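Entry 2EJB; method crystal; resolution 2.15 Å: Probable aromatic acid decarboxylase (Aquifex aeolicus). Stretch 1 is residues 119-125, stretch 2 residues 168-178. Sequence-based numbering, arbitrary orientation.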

# COMPACT_ATOMS: atom_id res chain seq x y z
N VAL A 119 17.71 -10.15 -13.33
CA VAL A 119 16.73 -9.61 -14.27
C VAL A 119 15.76 -8.79 -13.43
O VAL A 119 15.29 -9.25 -12.38
N PRO A 120 15.46 -7.55 -13.86
CA PRO A 120 14.54 -6.72 -13.08
C PRO A 120 13.29 -7.49 -12.64
O PRO A 120 12.64 -8.16 -13.44
N LEU A 121 12.99 -7.41 -11.35
CA LEU A 121 11.83 -8.08 -10.77
C LEU A 121 10.96 -7.04 -10.06
O LEU A 121 11.42 -6.34 -9.16
N VAL A 122 9.70 -6.94 -10.48
CA VAL A 122 8.79 -5.96 -9.90
C VAL A 122 7.53 -6.62 -9.31
O VAL A 122 6.83 -7.35 -10.00
N LEU A 123 7.26 -6.34 -8.05
CA LEU A 123 6.10 -6.91 -7.36
C LEU A 123 5.10 -5.84 -6.91
O LEU A 123 5.48 -4.77 -6.44
N LEU A 124 3.81 -6.14 -7.08
CA LEU A 124 2.77 -5.21 -6.65
C LEU A 124 2.10 -5.90 -5.47
O LEU A 124 1.39 -6.88 -5.65
N VAL A 125 2.35 -5.39 -4.27
CA VAL A 125 1.77 -5.99 -3.07
C VAL A 125 0.51 -5.25 -2.63
O VAL A 125 0.46 -4.02 -2.63
N PHE A 168 -3.12 4.71 -12.42
CA PHE A 168 -2.05 5.33 -11.64
C PHE A 168 -1.04 4.26 -11.23
O PHE A 168 0.16 4.39 -11.47
N VAL A 169 -1.55 3.20 -10.61
CA VAL A 169 -0.69 2.11 -10.16
C VAL A 169 0.02 1.45 -11.34
O VAL A 169 1.21 1.15 -11.26
N VAL A 170 -0.71 1.24 -12.44
CA VAL A 170 -0.12 0.63 -13.63
C VAL A 170 0.99 1.52 -14.18
O VAL A 170 2.02 1.04 -14.65
N GLY A 171 0.78 2.83 -14.11
CA GLY A 171 1.79 3.76 -14.59
C GLY A 171 3.04 3.71 -13.73
O GLY A 171 4.16 3.85 -14.23
N LYS A 172 2.84 3.51 -12.43
CA LYS A 172 3.95 3.41 -11.50
C LYS A 172 4.77 2.17 -11.82
O LYS A 172 6.00 2.20 -11.80
N LEU A 173 4.08 1.08 -12.13
CA LEU A 173 4.75 -0.17 -12.46
C LEU A 173 5.58 -0.05 -13.73
O LEU A 173 6.69 -0.58 -13.81
N LEU A 174 5.06 0.66 -14.72
CA LEU A 174 5.78 0.85 -15.96
C LEU A 174 6.98 1.76 -15.75
O LEU A 174 8.04 1.54 -16.32
N ASP A 175 6.82 2.79 -14.92
CA ASP A 175 7.93 3.71 -14.65
C ASP A 175 9.09 2.97 -14.00
O ASP A 175 10.25 3.35 -14.19
N VAL A 176 8.79 1.94 -13.22
CA VAL A 176 9.84 1.17 -12.57
C VAL A 176 10.83 0.64 -13.60
O VAL A 176 12.04 0.62 -13.37
N LEU A 177 10.32 0.21 -14.75
CA LEU A 177 11.21 -0.32 -15.78
C LEU A 177 11.48 0.67 -16.91
O LEU A 177 11.98 0.29 -17.97
N ARG A 178 11.18 1.94 -16.66
CA ARG A 178 11.40 3.00 -17.64
C ARG A 178 10.67 2.83 -18.96
O ARG A 178 11.15 3.28 -20.00

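Strand 121-125 runs nearly antiparallel to the helix of the second stretch, at 162°, with the axes 9.6 Å apart at their closest, and every side-chain contact between the two stretches is apolar; no hydrogen bond crosses. In the strand, Val-122 and Leu-124 point their CA-to-CB bonds toward the second stretch and Leu-121 and Leu-123 away; Pro-120, in the loop just before it, also points toward. The second stretch answers with Val-169, Leu-173, Val-176 and Leu-177, at steps of four, three and one.

Val-122 is the hub. Its t rotamer (chi1 -169°) turns both methyls toward the second stretch: CG1 lies 3.7 Å from Leu-173 CD2, and CG2 meets Val-176 CG1 at 3.7 Å and Leu-177 CD1 at 3.4 Å. Val-122 CG1 also lies 4.1 Å from Val-176 CG1, so the two methyls share that residue. Leu-124, t with chi2 near 74°, brings CD1 to 3.5 Å from Val-169 CG1, itself t, and to 4.1 Å from Leu-173 CD2. Leu-173, m and t, thus places CD2 between two strand residues. Leu-177 sits off-well at chi1 -92°, with chi2 at 36°; in this conformation its CD1 reaches Val-122 and also Pro-120, whose CB is 4.1 Å from that CD1.

Polar groups stay outside this seam. Arg-178 folds back, its NH1 making weak hydrogen bonds to Asp-175 O and Val-176 O, both 3.2 Å, while Lys-172 NZ and Asp-175 OD1 find partners elsewhere in the structure.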

# COMPACT_ATOMS: atom_id res chain seq x y z
CB VAL A 119 15.95 -10.75 -14.98
CG1 VAL A 119 14.75 -10.17 -15.72
CG2 VAL A 119 16.86 -11.49 -15.94
CB PRO A 120 14.21 -5.58 -14.05
CG PRO A 120 15.52 -5.42 -14.80
CD PRO A 120 15.90 -6.86 -15.08
CB LEU A 121 12.28 -9.14 -9.76
CG LEU A 121 11.15 -9.87 -9.01
CD1 LEU A 121 10.31 -10.69 -9.99
CD2 LEU A 121 11.75 -10.76 -7.94
CB VAL A 122 8.37 -4.92 -10.96
CG1 VAL A 122 7.64 -3.76 -10.30
CG2 VAL A 122 9.60 -4.42 -11.70
CB LEU A 123 6.57 -7.70 -6.13
CG LEU A 123 7.16 -9.11 -6.23
CD1 LEU A 123 7.86 -9.34 -7.55
CD2 LEU A 123 8.11 -9.33 -5.04
CB LEU A 124 1.73 -4.94 -7.75
CG LEU A 124 0.72 -3.86 -7.31
CD1 LEU A 124 1.40 -2.51 -7.36
CD2 LEU A 124 -0.51 -3.86 -8.21
CB VAL A 125 2.79 -6.00 -1.92
CG1 VAL A 125 2.15 -6.59 -0.67
CG2 VAL A 125 4.02 -6.82 -2.32
CB PHE A 168 -2.59 6.01 -10.38
CG PHE A 168 -1.51 6.44 -9.43
CD1 PHE A 168 -0.80 7.62 -9.65
CD2 PHE A 168 -1.15 5.64 -8.35
CE1 PHE A 168 0.26 7.99 -8.81
CE2 PHE A 168 -0.10 6.00 -7.50
CZ PHE A 168 0.61 7.17 -7.74
CB VAL A 169 -1.51 1.07 -9.39
CG1 VAL A 169 -0.61 -0.06 -8.92
CG2 VAL A 169 -2.20 1.73 -8.19
CB VAL A 170 -1.18 0.40 -14.73
CG1 VAL A 170 -0.53 -0.17 -15.98
CG2 VAL A 170 -2.25 -0.55 -14.22
CB LYS A 172 3.43 3.33 -10.06
CG LYS A 172 3.38 4.66 -9.33
CD LYS A 172 4.79 5.15 -9.04
CE LYS A 172 4.80 6.41 -8.19
NZ LYS A 172 6.19 6.88 -7.91
CB LEU A 173 3.72 -1.28 -12.62
CG LEU A 173 3.10 -1.69 -11.28
CD1 LEU A 173 1.84 -2.52 -11.53
CD2 LEU A 173 4.13 -2.48 -10.47
CB LEU A 174 4.85 1.40 -17.05
CG LEU A 174 3.88 0.33 -17.59
CD1 LEU A 174 2.80 0.99 -18.43
CD2 LEU A 174 4.64 -0.72 -18.39
CB ASP A 175 7.49 4.85 -13.72
CG ASP A 175 6.54 5.82 -14.40
OD1 ASP A 175 6.52 5.86 -15.65
OD2 ASP A 175 5.82 6.55 -13.68
CB VAL A 176 9.27 -0.01 -11.76
CG1 VAL A 176 10.40 -0.88 -11.23
CG2 VAL A 176 8.42 0.50 -10.61
CB LEU A 177 10.64 -1.63 -16.32
CG LEU A 177 11.12 -2.92 -15.62
CD1 LEU A 177 11.32 -2.71 -14.12
CD2 LEU A 177 10.10 -4.01 -15.88
CB ARG A 178 12.90 3.15 -17.92
CG ARG A 178 13.66 4.01 -16.92
CD ARG A 178 13.43 3.56 -15.50
NE ARG A 178 14.21 4.35 -14.54
CZ ARG A 178 14.02 4.31 -13.23
NH1 ARG A 178 13.08 3.53 -12.71
NH2 ARG A 178 14.78 5.05 -12.42